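PDB 3HUL: homoserine kinase from Listeria monocytogenes, which probably catalyses the ATP-dependent phosphorylation of L-homoserine to O-phospho-L-homoserine, a step in threonine biosynthesis. Local coordinates for residues R4-A9 / T26-L31; A9-L14 / C243-G248; C21-T26 / L279-S284; R84-S89 / A159-A164. All blocks are in the same frame, centred on the assembly; numbering follows the deposited sequence.

In the fold
Contacts 1 and 2 lie on strand 3-12, and contacts 3 and 4 touch it from strand 21-25 and from the loop predicted to bind ATP. Contacts 1 and 2 share Ala-9 and use successive parts of that strand, their centres about 18 Å apart. In contact 3, Leu-25 N lies 2.7 Å from Ala-9 O; contacts 1 and 3 also share the corner residue Thr-26. Contact 4 contains the predicted ATP loop, which holds a sulfate ion. It lies closest to contact 2, about 9 Å between centres, where Thr-10 N lies 3.0 Å from Leu-86 O. Leu-86 also packs against Leu-25 and Leu-27, so the loop rests on contacts 1 and 3 as well.

Contact 1 of 4, residues R4-A9 / T26-L31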
loop_
_atom_site.group_PDB
_atom_site.type_symbol
_atom_site.label_atom_id
_atom_site.label_comp_id
_atom_site.label_asym_id
_atom_site.label_seq_id
_atom_site.Cartn_x
_atom_site.Cartn_y
_atom_site.Cartn_z
ATOM N N ARG A 4 34.609 -0.567 2.900
ATOM C CA ARG A 4 33.950 0.717 3.119
ATOM C C ARG A 4 32.616 0.530 3.833
ATOM O O ARG A 4 31.913 -0.459 3.626
ATOM C CB ARG A 4 33.694 1.452 1.795
ATOM C CG ARG A 4 34.797 1.329 0.744
ATOM C CD ARG A 4 35.994 2.215 1.069
ATOM N NE ARG A 4 35.995 3.455 0.292
ATOM C CZ ARG A 4 36.802 3.692 -0.745
ATOM N NH1 ARG A 4 36.735 4.845 -1.395
ATOM N NH2 ARG A 4 37.680 2.779 -1.137
ATOM N N ILE A 5 32.265 1.507 4.658
ATOM C CA ILE A 5 31.002 1.506 5.376
ATOM C C ILE A 5 30.426 2.868 5.119
ATOM O O ILE A 5 31.096 3.859 5.332
ATOM C CB ILE A 5 31.199 1.326 6.896
ATOM C CG1 ILE A 5 31.858 -0.013 7.207
ATOM C CG2 ILE A 5 29.862 1.497 7.658
ATOM C CD1 ILE A 5 32.214 -0.161 8.644
ATOM N N ARG A 6 29.187 2.906 4.633
ATOM C CA ARG A 6 28.480 4.161 4.385
ATOM C C ARG A 6 27.141 4.148 5.119
ATOM O O ARG A 6 26.442 3.145 5.095
ATOM C CB ARG A 6 28.241 4.353 2.895
ATOM C CG ARG A 6 27.811 5.763 2.550
ATOM C CD ARG A 6 26.800 5.800 1.428
ATOM N NE ARG A 6 27.403 5.404 0.164
ATOM C CZ ARG A 6 28.255 6.155 -0.532
ATOM N NH1 ARG A 6 28.604 7.363 -0.096
ATOM N NH2 ARG A 6 28.769 5.689 -1.670
ATOM N N VAL A 7 26.810 5.256 5.790
ATOM C CA VAL A 7 25.586 5.368 6.596
ATOM C C VAL A 7 24.970 6.718 6.315
ATOM O O VAL A 7 25.683 7.724 6.353
ATOM C CB VAL A 7 25.870 5.286 8.119
ATOM C CG1 VAL A 7 24.563 5.306 8.912
ATOM C CG2 VAL A 7 26.726 4.028 8.476
ATOM N N PRO A 8 23.643 6.751 6.032
ATOM C CA PRO A 8 22.997 8.006 5.707
ATOM C C PRO A 8 22.519 8.856 6.907
ATOM O O PRO A 8 22.277 8.334 8.008
ATOM C CB PRO A 8 21.792 7.566 4.869
ATOM C CG PRO A 8 21.402 6.252 5.422
ATOM C CD PRO A 8 22.711 5.609 5.914
ATOM N N ALA A 9 22.401 10.163 6.659
ATOM C CA ALA A 9 21.741 11.099 7.532
ATOM C C ALA A 9 20.262 10.746 7.634
ATOM O O ALA A 9 19.709 10.081 6.748
ATOM C CB ALA A 9 21.896 12.493 6.978
ATOM N N THR A 26 19.981 11.945 1.739
ATOM C CA THR A 26 21.183 11.796 0.913
ATOM C C THR A 26 22.366 12.651 1.420
ATOM O O THR A 26 22.867 13.511 0.703
ATOM C CB THR A 26 20.879 12.115 -0.586
ATOM O OG1 THR A 26 20.186 13.352 -0.662
ATOM C CG2 THR A 26 19.994 11.009 -1.246
ATOM N N LEU A 27 22.764 12.449 2.677
ATOM C CA LEU A 27 24.052 12.938 3.180
ATOM C C LEU A 27 24.636 11.734 3.884
ATOM O O LEU A 27 23.873 10.906 4.392
ATOM C CB LEU A 27 23.893 14.100 4.153
ATOM C CG LEU A 27 23.456 15.462 3.623
ATOM C CD1 LEU A 27 23.165 16.377 4.823
ATOM C CD2 LEU A 27 24.500 16.114 2.654
ATOM N N TYR A 28 25.958 11.616 3.880
ATOM C CA TYR A 28 26.612 10.362 4.278
ATOM C C TYR A 28 27.780 10.497 5.222
ATOM O O TYR A 28 28.519 11.472 5.184
ATOM C CB TYR A 28 27.042 9.533 3.063
ATOM C CG TYR A 28 25.935 9.375 2.056
ATOM C CD1 TYR A 28 24.903 8.452 2.266
ATOM C CD2 TYR A 28 25.891 10.178 0.921
ATOM C CE1 TYR A 28 23.886 8.317 1.363
ATOM C CE2 TYR A 28 24.875 10.057 0.011
ATOM C CZ TYR A 28 23.872 9.119 0.240
ATOM O OH TYR A 28 22.852 8.990 -0.658
ATOM N N LEU A 29 27.885 9.501 6.087
ATOM C CA LEU A 29 29.057 9.226 6.866
ATOM C C LEU A 29 29.652 8.041 6.155
ATOM O O LEU A 29 28.986 7.002 6.002
ATOM C CB LEU A 29 28.679 8.912 8.319
ATOM C CG LEU A 29 29.669 8.363 9.371
ATOM C CD1 LEU A 29 31.112 8.486 8.985
ATOM C CD2 LEU A 29 29.437 9.003 10.731
ATOM N N THR A 30 30.876 8.232 5.658
ATOM C CA THR A 30 31.625 7.195 4.958
ATOM C C THR A 30 32.934 6.823 5.684
ATOM O O THR A 30 33.815 7.673 5.884
ATOM C CB THR A 30 31.962 7.606 3.500
ATOM O OG1 THR A 30 30.762 8.013 2.819
ATOM C CG2 THR A 30 32.587 6.426 2.751
ATOM N N LEU A 31 33.052 5.551 6.047
ATOM C CA LEU A 31 34.287 5.012 6.613
ATOM C C LEU A 31 35.034 4.148 5.617
ATOM O O LEU A 31 34.434 3.301 4.946
ATOM C CB LEU A 31 34.002 4.159 7.848
ATOM C CG LEU A 31 33.489 4.863 9.091
ATOM C CD1 LEU A 31 33.022 3.813 10.095
ATOM C CD2 LEU A 31 34.546 5.771 9.691
#
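Strands 4-9 and 27-31 make an antiparallel beta ladder in the mixed sheet of this GHMP kinase, and one face of it carries Arg-6, Pro-8, Tyr-28 and Thr-30. Arg-6 and Tyr-28 dominate that face. CG of Arg-6 stands anti to the backbone N (chi1 -167°), and bends at chi2 and chi3 then lead the chain over one face of the tyrosine ring. Arg-6 CD lies 3.4 Å from Tyr-28 CD1, while Arg-6 CZ sits 4.9 Å from the centroid of the Tyr-28 ring, close to the ring normal. This is a cation-pi pair, but the guanidinium does not lie flat on the ring: the two planes are 65° apart. Pro-8 adds its CB, 4.2 Å from Tyr-28 CD1, and Thr-30 runs alongside Arg-6, with Thr-30 OG1 3.7 Å from Arg-6 CG. The tyrosine hydroxyl is tied to Glu-282 by a hydrogen bond, so the ring is held at its tip too.

Ile-5, Val-7, Leu-29 and Leu-31 occupy the other face. Here Val-7 packs on Ala-91 and Leu-31 on Ala-95, both of helix 88-103. Five backbone hydrogen bonds zip the strands together; the straightest, Leu-29 N to Val-7 O at 2.8 Å, has an angle of 177° at the hydrogen, whereas Ala-9 N approaches Leu-27 O from above the carbonyl plane.

Contact 2 of 4, residues A9-L14 / C243-G248; sequences ATTANL and CLSGAG
Thr-11 and Ser-245 both hold their hydroxyl anti to the backbone N, with chi1 of 179° and -173°, and this points the two oxygens at each other. For Thr-11 the price is that CG2 takes the crowded position between the backbone N and the carbonyl carbon. Thr-11 OG1 donates to Ser-245 OG over 2.7 Å, and the same serine oxygen is hydrogen-bonded to the carbonyl of Gly-85. A short relay therefore runs from strand 3-12 through Ser-245 to the loop predicted to bind ATP, and the buried serine hydroxyl is gripped from two sides.

One residue further along, the backbones meet. Gly-246 N gives a weak, bent hydrogen bond to Ala-12 O at 3.2 Å, with an angle of only 123° at the hydrogen, and Gly-246 CA is also 3.2 Å from Ala-12 O, so the carbonyl oxygen faces both groups of the glycine. Asn-13 follows with its CB 4.1 Å from Gly-246 CA.

Ser-245 to Gly-248 form a type II' beta turn, closed by Gly-248 N to Ser-245 O at 2.7 Å. Gly-246 has the positive phi that suits glycine in this turn. The sequence Ser-Gly-Ala-Gly matches the glycine-rich third motif of GHMP kinases.

In the fold, the turn follows strand 241-244, at the edge of the four-stranded sheet. Thr-11 and Ser-245 both pack on Leu-252 of the adjacent strand 251-255, and Leu-14 and Cys-243 both touch Met-210 of helix 203-210.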
loop_
_atom_site.group_PDB
_atom_site.type_symbol
_atom_site.label_atom_id
_atom_site.label_comp_id
_atom_site.label_asym_id
_atom_site.label_seq_id
_atom_site.Cartn_x
_atom_site.Cartn_y
_atom_site.Cartn_z
ATOM N N ALA A 9 22.401 10.163 6.659
ATOM C CA ALA A 9 21.741 11.099 7.532
ATOM C C ALA A 9 20.262 10.746 7.634
ATOM O O ALA A 9 19.709 10.081 6.748
ATOM C CB ALA A 9 21.896 12.493 6.978
ATOM N N THR A 10 19.629 11.194 8.710
ATOM C CA THR A 10 18.213 10.926 8.976
ATOM C C THR A 10 17.604 12.112 9.678
ATOM O O THR A 10 18.273 12.805 10.458
ATOM C CB THR A 10 18.017 9.702 9.931
ATOM O OG1 THR A 10 18.856 9.878 11.071
ATOM C CG2 THR A 10 18.372 8.385 9.254
ATOM N N THR A 11 16.326 12.351 9.411
ATOM C CA THR A 11 15.574 13.363 10.141
ATOM C C THR A 11 14.484 12.649 10.897
ATOM O O THR A 11 13.693 11.910 10.308
ATOM C CB THR A 11 14.966 14.457 9.225
ATOM O OG1 THR A 11 14.232 15.379 10.033
ATOM C CG2 THR A 11 14.023 13.885 8.164
ATOM N N ALA A 12 14.464 12.856 12.205
ATOM C CA ALA A 12 13.584 12.117 13.081
ATOM C C ALA A 12 12.505 13.046 13.628
ATOM O O ALA A 12 12.538 14.247 13.374
ATOM C CB ALA A 12 14.394 11.494 14.209
ATOM N N ASN A 13 11.547 12.478 14.360
ATOM C CA ASN A 13 10.530 13.267 15.036
ATOM C C ASN A 13 9.698 13.985 13.972
ATOM O O ASN A 13 9.356 15.160 14.120
ATOM C CB ASN A 13 11.201 14.248 16.037
ATOM C CG ASN A 13 10.195 15.004 16.911
ATOM O OD1 ASN A 13 10.455 16.135 17.357
ATOM N ND2 ASN A 13 9.044 14.392 17.157
ATOM N N LEU A 14 9.413 13.261 12.887
ATOM C CA LEU A 14 8.599 13.754 11.779
ATOM C C LEU A 14 7.193 14.061 12.265
ATOM O O LEU A 14 6.457 13.155 12.662
ATOM C CB LEU A 14 8.512 12.719 10.650
ATOM C CG LEU A 14 9.375 12.762 9.377
ATOM C CD1 LEU A 14 8.662 11.933 8.293
ATOM C CD2 LEU A 14 9.622 14.178 8.854
ATOM N N CYS A 243 9.573 22.247 8.592
ATOM C CA CYS A 243 9.656 21.785 9.970
ATOM C C CYS A 243 11.078 21.804 10.447
ATOM O O CYS A 243 12.022 21.619 9.655
ATOM C CB CYS A 243 9.193 20.326 10.056
ATOM S SG CYS A 243 7.615 20.075 9.307
ATOM N N LEU A 244 11.247 21.972 11.749
ATOM C CA LEU A 244 12.501 21.544 12.359
ATOM C C LEU A 244 12.784 20.072 12.041
ATOM O O LEU A 244 11.866 19.234 12.013
ATOM C CB LEU A 244 12.502 21.787 13.861
ATOM C CG LEU A 244 12.527 23.261 14.244
ATOM C CD1 LEU A 244 12.246 23.377 15.755
ATOM C CD2 LEU A 244 13.862 23.901 13.865
ATOM N N SER A 245 14.050 19.793 11.744
ATOM C CA SER A 245 14.558 18.436 11.630
ATOM C C SER A 245 14.935 17.935 13.033
ATOM O O SER A 245 15.834 18.487 13.670
ATOM C CB SER A 245 15.778 18.437 10.721
ATOM O OG SER A 245 16.201 17.122 10.449
ATOM N N GLY A 246 14.228 16.915 13.525
ATOM C CA GLY A 246 14.481 16.362 14.854
ATOM C C GLY A 246 14.396 17.450 15.901
ATOM O O GLY A 246 13.395 18.136 15.993
ATOM N N ALA A 247 15.457 17.643 16.672
ATOM C CA ALA A 247 15.443 18.675 17.705
ATOM C C ALA A 247 15.989 20.006 17.163
ATOM O O ALA A 247 16.127 20.989 17.911
ATOM C CB ALA A 247 16.247 18.209 18.947
ATOM N N GLY A 248 16.289 20.039 15.862
ATOM C CA GLY A 248 16.880 21.228 15.267
ATOM C C GLY A 248 18.400 21.162 15.357
ATOM O O GLY A 248 18.956 20.130 15.752
#

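Contact 3 of 4, residues C21-T26 / L279-S284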
loop_
_atom_site.group_PDB
_atom_site.type_symbol
_atom_site.label_atom_id
_atom_site.label_comp_id
_atom_site.label_asym_id
_atom_site.label_seq_id
_atom_site.Cartn_x
_atom_site.Cartn_y
_atom_site.Cartn_z
ATOM N N CYS A 21 8.745 8.381 14.043
ATOM C CA CYS A 21 8.895 8.472 12.598
ATOM C C CYS A 21 10.203 9.169 12.206
ATOM O O CYS A 21 10.585 10.208 12.777
ATOM C CB CYS A 21 7.694 9.216 11.981
ATOM S SG CYS A 21 6.082 8.430 12.324
ATOM N N GLY A 22 10.865 8.609 11.203
ATOM C CA GLY A 22 12.095 9.185 10.714
ATOM C C GLY A 22 12.378 8.725 9.311
ATOM O O GLY A 22 11.796 7.739 8.839
ATOM N N LEU A 23 13.327 9.398 8.674
ATOM C CA LEU A 23 13.476 9.353 7.226
ATOM C C LEU A 23 14.950 9.531 6.900
ATOM O O LEU A 23 15.575 10.475 7.405
ATOM C CB LEU A 23 12.612 10.474 6.586
ATOM C CG LEU A 23 12.547 10.711 5.064
ATOM C CD1 LEU A 23 11.939 9.504 4.335
ATOM C CD2 LEU A 23 11.697 11.928 4.776
ATOM N N ALA A 24 15.501 8.614 6.100
ATOM C CA ALA A 24 16.903 8.665 5.694
ATOM C C ALA A 24 17.060 9.664 4.564
ATOM O O ALA A 24 16.171 9.793 3.734
ATOM C CB ALA A 24 17.438 7.260 5.270
ATOM N N LEU A 25 18.200 10.347 4.541
ATOM C CA LEU A 25 18.468 11.447 3.600
ATOM C C LEU A 25 19.822 11.288 2.892
ATOM O O LEU A 25 20.697 10.580 3.387
ATOM C CB LEU A 25 18.439 12.787 4.344
ATOM C CG LEU A 25 17.135 13.165 5.036
ATOM C CD1 LEU A 25 17.326 14.514 5.721
ATOM C CD2 LEU A 25 16.022 13.229 3.996
ATOM N N THR A 26 19.981 11.945 1.739
ATOM C CA THR A 26 21.183 11.796 0.913
ATOM C C THR A 26 22.366 12.651 1.420
ATOM O O THR A 26 22.867 13.511 0.703
ATOM C CB THR A 26 20.879 12.115 -0.586
ATOM O OG1 THR A 26 20.186 13.352 -0.662
ATOM C CG2 THR A 26 19.994 11.009 -1.246
ATOM N N LEU A 279 18.306 17.934 -0.657
ATOM C CA LEU A 279 18.465 16.531 -0.265
ATOM C C LEU A 279 17.355 15.697 -0.864
ATOM O O LEU A 279 16.273 16.198 -1.075
ATOM C CB LEU A 279 18.427 16.416 1.254
ATOM C CG LEU A 279 19.174 17.463 2.077
ATOM C CD1 LEU A 279 18.840 17.268 3.527
ATOM C CD2 LEU A 279 20.698 17.409 1.864
ATOM N N ASP A 280 17.633 14.419 -1.113
ATOM C CA ASP A 280 16.610 13.477 -1.470
ATOM C C ASP A 280 16.385 12.459 -0.345
ATOM O O ASP A 280 17.219 12.323 0.560
ATOM C CB ASP A 280 16.972 12.767 -2.781
ATOM C CG ASP A 280 16.863 13.691 -4.003
ATOM O OD1 ASP A 280 15.785 14.257 -4.263
ATOM O OD2 ASP A 280 17.864 13.848 -4.710
ATOM N N VAL A 281 15.259 11.741 -0.422
ATOM C CA VAL A 281 15.029 10.537 0.386
ATOM C C VAL A 281 16.054 9.501 -0.038
ATOM O O VAL A 281 16.229 9.260 -1.224
ATOM C CB VAL A 281 13.577 9.986 0.213
ATOM C CG1 VAL A 281 13.390 8.642 0.903
ATOM C CG2 VAL A 281 12.514 11.028 0.725
ATOM N N GLU A 282 16.759 8.914 0.927
ATOM C CA GLU A 282 17.704 7.838 0.631
ATOM C C GLU A 282 17.033 6.483 0.932
ATOM O O GLU A 282 16.658 6.191 2.074
ATOM C CB GLU A 282 19.033 8.041 1.406
ATOM C CG GLU A 282 20.015 6.860 1.371
ATOM C CD GLU A 282 20.368 6.415 -0.049
ATOM O OE1 GLU A 282 21.047 7.176 -0.774
ATOM O OE2 GLU A 282 19.975 5.294 -0.443
ATOM N N GLY A 283 16.875 5.681 -0.112
ATOM C CA GLY A 283 16.183 4.411 -0.041
ATOM C C GLY A 283 16.958 3.296 0.626
ATOM O O GLY A 283 16.351 2.371 1.154
ATOM N N SER A 284 18.296 3.377 0.610
ATOM C CA SER A 284 19.134 2.300 1.148
ATOM C C SER A 284 19.630 2.657 2.531
ATOM O O SER A 284 20.062 3.777 2.769
ATOM C CB SER A 284 20.353 2.079 0.259
ATOM O OG SER A 284 19.976 1.990 -1.105
#
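A single beta bridge, Leu-25 with Val-281, joins the strand 21-25 to the chain leaving strand 275-280, right where the backbone turns a corner at Thr-26. Thr-26 does most of the work. Its OG1 takes the crowded place between the backbone N and the carbonyl carbon (chi1 49°), and from there accepts a nearly straight bond from Asp-280 N, 2.8 Å from Thr-26 OG1. In return Thr-26 N donates to Asp-280 O at 3.0 Å, in the carbonyl plane. The two side chains run the same way, side by side, with Thr-26 CG2 3.8 Å from Asp-280 CB.

The bridge ties two sheets of the kinase fold together: 21-25 belongs to the mixed sheet, and 275-280 is an outermost strand of the antiparallel four-stranded one. The directions of the touching parts differ by 111°, so the chains cross and soon diverge. The second bond of the bridge, from Glu-282 N to Ala-24 O at 3.0 Å, is nearly straight at the hydrogen but comes from well above the carbonyl plane.

Two apolar pairs add to the polar bonds. Leu-25 CD1 meets Leu-279 CD1 obliquely at 3.8 Å, and Leu-23 CD1 crosses Val-281 CG1 roughly at a right angle, again at 3.8 Å. Glu-282 bends at chi2 (55°); with OE1 engaged by Tyr-28, Glu-282 OE2 receives Ser-284 N at 2.8 Å on its anti lone pair.

Contact 4 of 4, residues R84-S89 / A159-A164; sequences RGLGSS and AFIPKA. With SO4 (sulfate ion), chain C.
Arg-84 is the side chain that carries this contact, and it is strongly folded. Its chi1 of -129° falls between the usual staggered positions, and bends at chi2 (66°) and chi3 (50°) curl the chain against residues 161-164. The result is that the guanidinium meets the backbone of the partner in two different ways. At its edge, NH1 donates to Pro-162 O at 2.9 Å, near the guanidinium plane and on a lone pair of the carbonyl. Over one face lies the peptide nitrogen of Ala-164, 3.5 Å from Arg-84 NE. The guanidinium is further held by a hydrogen bond from NE to the carbonyl of Pro-82, so two backbone oxygens fix its rotation.

The aliphatic part is used as well: Arg-84 CG rests 3.9 Å from Ile-161 CG2, the two side chains crossing at about a right angle. Ile-161 places CG1 anti to its carbonyl carbon, and sends CD1 to Leu-86 CD1, 3.9 Å away. Leu-86, with CG beside its own backbone N, reaches across from the loop to make this second right-angled crossing.

The backbone on both sides of Leu-86, from Gly-85 to Ser-88, curves round a sulfate ion, most likely picked up from the crystallisation solution. Backbone N-H groups grip three of its oxygens: Gly-85 N to O2 at 2.9 Å, Gly-87 N to O1 at 2.9 Å and Ser-88 N to O4 at 2.8 Å. Gly-87 is the N-cap of helix 88-103, whose start would favour an anion. This glycine-rich Gly-Leu-Gly-Ser-Ser loop is the phosphate-binding motif of GHMP kinases, and the sulfate probably mimics an ATP phosphate there.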
loop_
_atom_site.group_PDB
_atom_site.type_symbol
_atom_site.label_atom_id
_atom_site.label_comp_id
_atom_site.label_asym_id
_atom_site.label_seq_id
_atom_site.Cartn_x
_atom_site.Cartn_y
_atom_site.Cartn_z
ATOM N N ARG A 84 23.430 18.888 14.139
ATOM C CA ARG A 84 22.585 19.785 13.344
ATOM C C ARG A 84 21.138 19.295 13.121
ATOM O O ARG A 84 20.381 19.921 12.389
ATOM C CB ARG A 84 23.279 20.164 12.029
ATOM C CG ARG A 84 23.300 21.698 11.769
ATOM C CD ARG A 84 24.190 22.426 12.828
ATOM N NE ARG A 84 25.519 21.814 12.987
ATOM C CZ ARG A 84 26.545 22.088 12.182
ATOM N NH1 ARG A 84 26.381 22.930 11.161
ATOM N NH2 ARG A 84 27.724 21.494 12.360
ATOM N N GLY A 85 20.752 18.207 13.787
ATOM C CA GLY A 85 19.384 17.661 13.692
ATOM C C GLY A 85 19.192 16.711 12.508
ATOM O O GLY A 85 18.056 16.343 12.175
ATOM N N LEU A 86 20.300 16.325 11.878
ATOM C CA LEU A 86 20.291 15.429 10.721
ATOM C C LEU A 86 20.896 14.042 10.996
ATOM O O LEU A 86 21.270 13.328 10.073
ATOM C CB LEU A 86 20.942 16.092 9.507
ATOM C CG LEU A 86 20.220 17.319 8.954
ATOM C CD1 LEU A 86 21.146 18.105 8.013
ATOM C CD2 LEU A 86 18.909 16.924 8.224
ATOM N N GLY A 87 20.949 13.647 12.264
ATOM C CA GLY A 87 21.295 12.295 12.608
ATOM C C GLY A 87 22.763 11.970 12.390
ATOM O O GLY A 87 23.099 10.861 11.965
ATOM N N SER A 88 23.625 12.942 12.693
ATOM C CA SER A 88 25.070 12.763 12.671
ATOM C C SER A 88 25.484 11.786 13.754
ATOM O O SER A 88 26.196 10.796 13.515
ATOM C CB SER A 88 25.766 14.112 12.936
ATOM O OG SER A 88 27.163 13.990 12.714
ATOM N N SER A 89 25.035 12.074 14.965
ATOM C CA SER A 89 25.308 11.199 16.081
ATOM C C SER A 89 24.835 9.769 15.779
ATOM O O SER A 89 25.552 8.776 16.026
ATOM C CB SER A 89 24.633 11.761 17.322
ATOM O OG SER A 89 24.568 10.772 18.337
ATOM N N ALA A 159 17.048 21.789 2.873
ATOM C CA ALA A 159 17.548 21.901 4.232
ATOM C C ALA A 159 18.211 23.260 4.449
ATOM O O ALA A 159 19.142 23.634 3.719
ATOM C CB ALA A 159 18.547 20.792 4.499
ATOM N N PHE A 160 17.732 23.990 5.447
ATOM C CA PHE A 160 18.469 25.143 5.944
ATOM C C PHE A 160 19.388 24.649 7.036
ATOM O O PHE A 160 18.943 24.374 8.154
ATOM C CB PHE A 160 17.535 26.166 6.560
ATOM C CG PHE A 160 16.744 26.953 5.578
ATOM C CD1 PHE A 160 17.140 28.234 5.229
ATOM C CD2 PHE A 160 15.559 26.435 5.035
ATOM C CE1 PHE A 160 16.385 28.995 4.349
ATOM C CE2 PHE A 160 14.802 27.179 4.154
ATOM C CZ PHE A 160 15.217 28.464 3.800
ATOM N N ILE A 161 20.669 24.538 6.721
ATOM C CA ILE A 161 21.634 24.058 7.683
ATOM C C ILE A 161 22.444 25.237 8.273
ATOM O O ILE A 161 23.341 25.768 7.598
ATOM C CB ILE A 161 22.544 23.024 7.026
ATOM C CG1 ILE A 161 21.694 21.838 6.550
ATOM C CG2 ILE A 161 23.675 22.602 7.987
ATOM C CD1 ILE A 161 22.407 20.942 5.621
ATOM N N PRO A 162 22.108 25.663 9.516
ATOM C CA PRO A 162 22.904 26.722 10.154
ATOM C C PRO A 162 24.087 26.114 10.903
ATOM O O PRO A 162 24.318 24.897 10.843
ATOM C CB PRO A 162 21.923 27.335 11.153
ATOM C CG PRO A 162 21.068 26.145 11.592
ATOM C CD PRO A 162 21.123 25.097 10.459
ATOM N N LYS A 163 24.828 26.969 11.589
ATOM C CA LYS A 163 25.933 26.575 12.457
ATOM C C LYS A 163 25.380 25.800 13.639
ATOM O O LYS A 163 24.196 25.945 13.973
ATOM C CB LYS A 163 26.633 27.853 12.972
ATOM C CG LYS A 163 27.207 28.738 11.838
ATOM C CD LYS A 163 28.401 28.049 11.216
ATOM C CE LYS A 163 29.167 28.964 10.275
ATOM N NZ LYS A 163 30.277 28.184 9.666
ATOM N N ALA A 164 26.228 24.999 14.282
ATOM C CA ALA A 164 25.857 24.364 15.541
ATOM C C ALA A 164 25.275 25.410 16.494
ATOM O O ALA A 164 25.664 26.576 16.455
ATOM C CB ALA A 164 27.061 23.653 16.175
HETATM S S SO4 C . 22.096 15.158 15.448
HETATM O O1 SO4 C . 20.804 14.572 15.043
HETATM O O2 SO4 C . 21.780 16.503 15.903
HETATM O O3 SO4 C . 22.726 14.409 16.545
HETATM O O4 SO4 C . 23.017 15.179 14.337
#